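Local coordinates for protein cyclin-dependent kinase inhibitor 3 (Homo sapiens, PDB 1FPZ) that removes phosphate from phosphotyrosine and phosphoserine or phosphothreonine residues of proteins, notably dephosphorylating the cell-cycle kinase CDK2 in a cyclin-dependent manner, at residues L149-C153 and Y188-F192; F78-E83 and R146-V150. The protein carries 1 engineered substitution. One frame throughout, in Å; residues are numbered along the deposited sequence.

Interaction 1: L149-C153 and Y188-F192; sequences LVAAC and YLHEF
Cys153 lays its sulfur over one face of the Phe192 ring: SG is 3.3 Å from Phe192 CD2, and the line from SG to the ring centroid lies 32° off the ring normal. This sulfur-aromatic contact belongs to a helix-helix interface of the protein-tyrosine phosphatase fold, where helix 146-158, which follows the active-site loop, packs against the end of helix 183-189 and the type II turn Leu189 to Phe192. The Phe192 side chain leaves the backbone with CG anti to N (chi1 153°), which carries the ring back from the turn to beneath the sulfur. The same SG also approaches Tyr188 obliquely, 4.3 Å from CE2, so one thiol touches two aromatic rings.

The remaining contacts are apolar. Leu149, one turn earlier on the helix, runs roughly perpendicular to the Tyr188 side chain, its CD1 at the edge of the ring near the ring plane. Tyr188 is covered further by Ile116 and Cys119 of helix 116-131. Leu149 and Leu189 lie side by side, pointing opposite ways, and the two branches of Leu189 divide the work. Leu189 CD1 lies 4.0 Å from Ala152 CB, while Leu189 CD2 presses on Leu149 CD1 at 3.4 Å, tighter than usual for two carbons.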
# COMPACT_ATOMS: atom_id res chain seq x y z
N LEU A 149 -4.91 -4.12 -3.18
CA LEU A 149 -5.16 -3.90 -4.60
C LEU A 149 -3.85 -3.48 -5.28
O LEU A 149 -3.47 -4.03 -6.32
CB LEU A 149 -6.22 -2.80 -4.78
CG LEU A 149 -6.66 -2.36 -6.17
CD1 LEU A 149 -7.72 -3.30 -6.69
CD2 LEU A 149 -7.23 -0.97 -6.08
N VAL A 150 -3.16 -2.51 -4.68
CA VAL A 150 -1.89 -2.02 -5.21
C VAL A 150 -0.84 -3.13 -5.14
O VAL A 150 -0.11 -3.36 -6.09
CB VAL A 150 -1.40 -0.77 -4.43
CG1 VAL A 150 -0.01 -0.39 -4.88
CG2 VAL A 150 -2.36 0.40 -4.66
N ALA A 151 -0.77 -3.83 -4.02
CA ALA A 151 0.21 -4.92 -3.86
C ALA A 151 -0.04 -5.96 -4.93
O ALA A 151 0.89 -6.39 -5.60
CB ALA A 151 0.06 -5.54 -2.49
N ALA A 152 -1.29 -6.38 -5.09
CA ALA A 152 -1.64 -7.40 -6.07
C ALA A 152 -1.39 -6.89 -7.48
O ALA A 152 -1.04 -7.65 -8.39
CB ALA A 152 -3.06 -7.82 -5.89
N CYS A 153 -1.59 -5.59 -7.68
CA CYS A 153 -1.32 -5.01 -8.99
C CYS A 153 0.19 -5.10 -9.28
O CYS A 153 0.59 -5.38 -10.40
CB CYS A 153 -1.76 -3.55 -9.01
SG CYS A 153 -3.34 -3.30 -9.77
N TYR A 188 -11.10 -4.54 -11.21
CA TYR A 188 -9.89 -3.86 -11.68
C TYR A 188 -8.73 -4.84 -11.88
O TYR A 188 -8.06 -4.81 -12.92
CB TYR A 188 -9.49 -2.74 -10.70
CG TYR A 188 -8.40 -1.80 -11.23
CD1 TYR A 188 -8.46 -1.29 -12.53
CD2 TYR A 188 -7.35 -1.40 -10.41
CE1 TYR A 188 -7.49 -0.40 -13.00
CE2 TYR A 188 -6.38 -0.51 -10.88
CZ TYR A 188 -6.45 -0.02 -12.17
OH TYR A 188 -5.49 0.85 -12.63
N LEU A 189 -8.50 -5.71 -10.90
CA LEU A 189 -7.43 -6.70 -10.99
C LEU A 189 -7.57 -7.51 -12.27
O LEU A 189 -6.60 -7.72 -12.99
CB LEU A 189 -7.44 -7.66 -9.79
CG LEU A 189 -6.44 -7.45 -8.65
CD1 LEU A 189 -5.10 -6.94 -9.19
CD2 LEU A 189 -7.02 -6.47 -7.67
N HIS A 190 -8.78 -7.99 -12.53
CA HIS A 190 -9.03 -8.74 -13.75
C HIS A 190 -9.17 -7.64 -14.78
O HIS A 190 -10.10 -6.85 -14.72
CB HIS A 190 -10.34 -9.54 -13.65
CG HIS A 190 -10.26 -10.73 -12.73
ND1 HIS A 190 -10.13 -10.61 -11.36
CD2 HIS A 190 -10.28 -12.05 -12.99
CE1 HIS A 190 -10.08 -11.82 -10.82
NE2 HIS A 190 -10.17 -12.71 -11.79
N GLU A 191 -8.21 -7.58 -15.71
CA GLU A 191 -8.17 -6.57 -16.79
C GLU A 191 -7.20 -5.43 -16.53
O GLU A 191 -7.03 -4.57 -17.38
CB GLU A 191 -9.56 -5.96 -17.10
CG GLU A 191 -9.86 -4.61 -16.41
CD GLU A 191 -10.93 -3.77 -17.13
OE1 GLU A 191 -11.29 -2.69 -16.62
OE2 GLU A 191 -11.40 -4.18 -18.21
N PHE A 192 -6.57 -5.41 -15.35
CA PHE A 192 -5.60 -4.36 -15.05
C PHE A 192 -4.49 -4.41 -16.09
O PHE A 192 -3.91 -3.38 -16.45
CB PHE A 192 -5.02 -4.53 -13.63
CG PHE A 192 -3.63 -3.96 -13.47
CD1 PHE A 192 -2.51 -4.69 -13.88
CD2 PHE A 192 -3.44 -2.68 -12.96
CE1 PHE A 192 -1.24 -4.16 -13.78
CE2 PHE A 192 -2.16 -2.14 -12.86
CZ PHE A 192 -1.06 -2.88 -13.27

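Interaction 2: F78-E83 and R146-V150. With SO4 (sulfate ion), chain G.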
# COMPACT_ATOMS: atom_id res chain seq x y z
N PHE A 78 -2.37 5.70 0.73
CA PHE A 78 -3.51 5.77 -0.18
C PHE A 78 -4.75 6.37 0.48
O PHE A 78 -5.81 6.33 -0.11
CB PHE A 78 -3.84 4.41 -0.79
CG PHE A 78 -2.65 3.69 -1.36
CD1 PHE A 78 -2.08 2.61 -0.66
CD2 PHE A 78 -2.13 4.02 -2.59
CE1 PHE A 78 -1.02 1.86 -1.20
CE2 PHE A 78 -1.07 3.28 -3.15
CZ PHE A 78 -0.52 2.20 -2.44
N CYS A 79 -4.60 6.93 1.68
CA CYS A 79 -5.72 7.56 2.39
C CYS A 79 -5.94 8.96 1.85
O CYS A 79 -4.97 9.66 1.57
CB CYS A 79 -5.40 7.68 3.87
SG CYS A 79 -5.67 6.16 4.81
N THR A 80 -7.19 9.38 1.69
CA THR A 80 -7.46 10.72 1.18
C THR A 80 -7.23 11.75 2.27
O THR A 80 -6.98 11.42 3.43
CB THR A 80 -8.90 10.88 0.68
OG1 THR A 80 -9.80 10.62 1.76
CG2 THR A 80 -9.19 9.91 -0.45
N ARG A 81 -7.28 13.02 1.88
CA ARG A 81 -7.09 14.14 2.80
C ARG A 81 -8.19 14.14 3.87
O ARG A 81 -7.93 14.38 5.05
CB ARG A 81 -7.11 15.45 2.03
CG ARG A 81 -7.91 15.38 0.72
CD ARG A 81 -8.53 16.72 0.35
NE ARG A 81 -9.62 17.06 1.26
CZ ARG A 81 -9.68 18.18 1.97
NH1 ARG A 81 -8.71 19.08 1.87
NH2 ARG A 81 -10.70 18.39 2.79
N GLY A 82 -9.43 13.90 3.44
CA GLY A 82 -10.53 13.86 4.39
C GLY A 82 -10.27 12.85 5.50
O GLY A 82 -10.42 13.16 6.69
N GLU A 83 -9.85 11.65 5.12
CA GLU A 83 -9.59 10.62 6.11
C GLU A 83 -8.56 11.07 7.11
O GLU A 83 -8.78 10.98 8.31
CB GLU A 83 -9.10 9.36 5.44
CG GLU A 83 -10.04 8.81 4.41
CD GLU A 83 -9.54 7.52 3.86
OE1 GLU A 83 -9.45 6.56 4.66
OE2 GLU A 83 -9.22 7.47 2.65
N ARG A 146 -7.52 -1.38 -0.56
CA ARG A 146 -6.82 -0.44 -1.40
C ARG A 146 -5.35 -0.87 -1.40
O ARG A 146 -4.75 -0.96 -2.46
CB ARG A 146 -7.02 0.99 -0.86
CG ARG A 146 -8.42 1.56 -1.19
CD ARG A 146 -8.62 3.00 -0.71
NE ARG A 146 -8.79 3.08 0.74
CZ ARG A 146 -8.99 4.20 1.41
NH1 ARG A 146 -9.05 5.37 0.76
NH2 ARG A 146 -9.13 4.17 2.74
N SER A 147 -4.80 -1.17 -0.23
CA SER A 147 -3.40 -1.58 -0.16
C SER A 147 -3.13 -2.91 -0.84
O SER A 147 -2.12 -3.07 -1.52
CB SER A 147 -2.91 -1.66 1.28
OG SER A 147 -2.77 -0.38 1.82
N CYS A 148 -4.05 -3.87 -0.67
CA CYS A 148 -3.88 -5.18 -1.29
C CYS A 148 -4.07 -5.07 -2.78
O CYS A 148 -3.46 -5.82 -3.55
CB CYS A 148 -4.88 -6.17 -0.73
SG CYS A 148 -4.76 -6.23 1.02
N LEU A 149 -4.91 -4.12 -3.18
CA LEU A 149 -5.16 -3.90 -4.60
C LEU A 149 -3.85 -3.48 -5.28
O LEU A 149 -3.47 -4.03 -6.32
CB LEU A 149 -6.22 -2.80 -4.78
CG LEU A 149 -6.66 -2.36 -6.17
CD1 LEU A 149 -7.72 -3.30 -6.69
CD2 LEU A 149 -7.23 -0.97 -6.08
N VAL A 150 -3.16 -2.51 -4.68
CA VAL A 150 -1.89 -2.02 -5.21
C VAL A 150 -0.84 -3.13 -5.14
O VAL A 150 -0.11 -3.36 -6.09
CB VAL A 150 -1.40 -0.77 -4.43
CG1 VAL A 150 -0.01 -0.39 -4.88
CG2 VAL A 150 -2.36 0.40 -4.66
S SO4 G . -9.06 -0.22 2.38
O1 SO4 G . -9.27 0.88 1.45
O2 SO4 G . -10.23 -1.09 2.27
O3 SO4 G . -8.86 0.33 3.75
O4 SO4 G . -7.90 -1.03 1.97
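Glu83 and Arg146 meet end-on in a two-pronged salt bridge at the arginine that ends the phosphate-binding loop (P-loop, HCX5R) of the protein-tyrosine phosphatase fold. Its carboxylate and guanidinium planes are only 12° apart. Arg146 NH1 donates to Glu83 OE2 at 2.8 Å and NH2 to OE1 at 3.1 Å, each nitrogen using the syn side of its oxygen. Glu83 OE2 also accepts Thr80 N, 2.9 Å away and from above the carboxylate plane, a bond from the N-cap residue of helix 81-86 that steadies the acid. Replacing this glutamate by an alanine would probably leave NH2 and NH1 without their carboxylate, with NH1 still bonded to Ile108 O, and the guanidinium less firmly set toward the bound anion.

That anion is a sulfate, probably from the crystallisation liquor, bound by Arg146, whose side chain lies about 3 Å from that of Ser140, the engineered replacement for the predicted catalytic cysteine. Backbone N of Arg146 donates to sulfate O4 at 2.6 Å. The chain bends at chi3 (-74°), bringing NE toward the sulfate, whose S lies in the guanidinium plane, consistent with the arginine's phosphate-binding role in this family.

Van der Waals contacts complete the pairing. Ser147 OG lies at the Phe78 ring edge, and apolar Val150 CG2 sits over a face, 3.4 Å from Phe78 CZ.

Overall arrangement
Helix 146-158 is common to both contacts, whose centres lie about 14 Å apart; residues 149 and 150 belong to both. Of the partner segments, Leu149 meets 188-192 and Val150 meets 78-83, so successive residues serve different neighbours. Along the chain, 78-83 follows strand 74-77 of the mixed sheet, the shared helix comes after strand 136-139 and the active-site loop, and 188-192 lies near the C-terminal end of the modelled chain. Interaction 2 thus ties the start of the helix, beside the anion site, to the loop leaving the sheet, whereas interaction 1 joins its next turn to the C-terminal helices 183-189 and 192-197, so that one helix spans from the anion site to them.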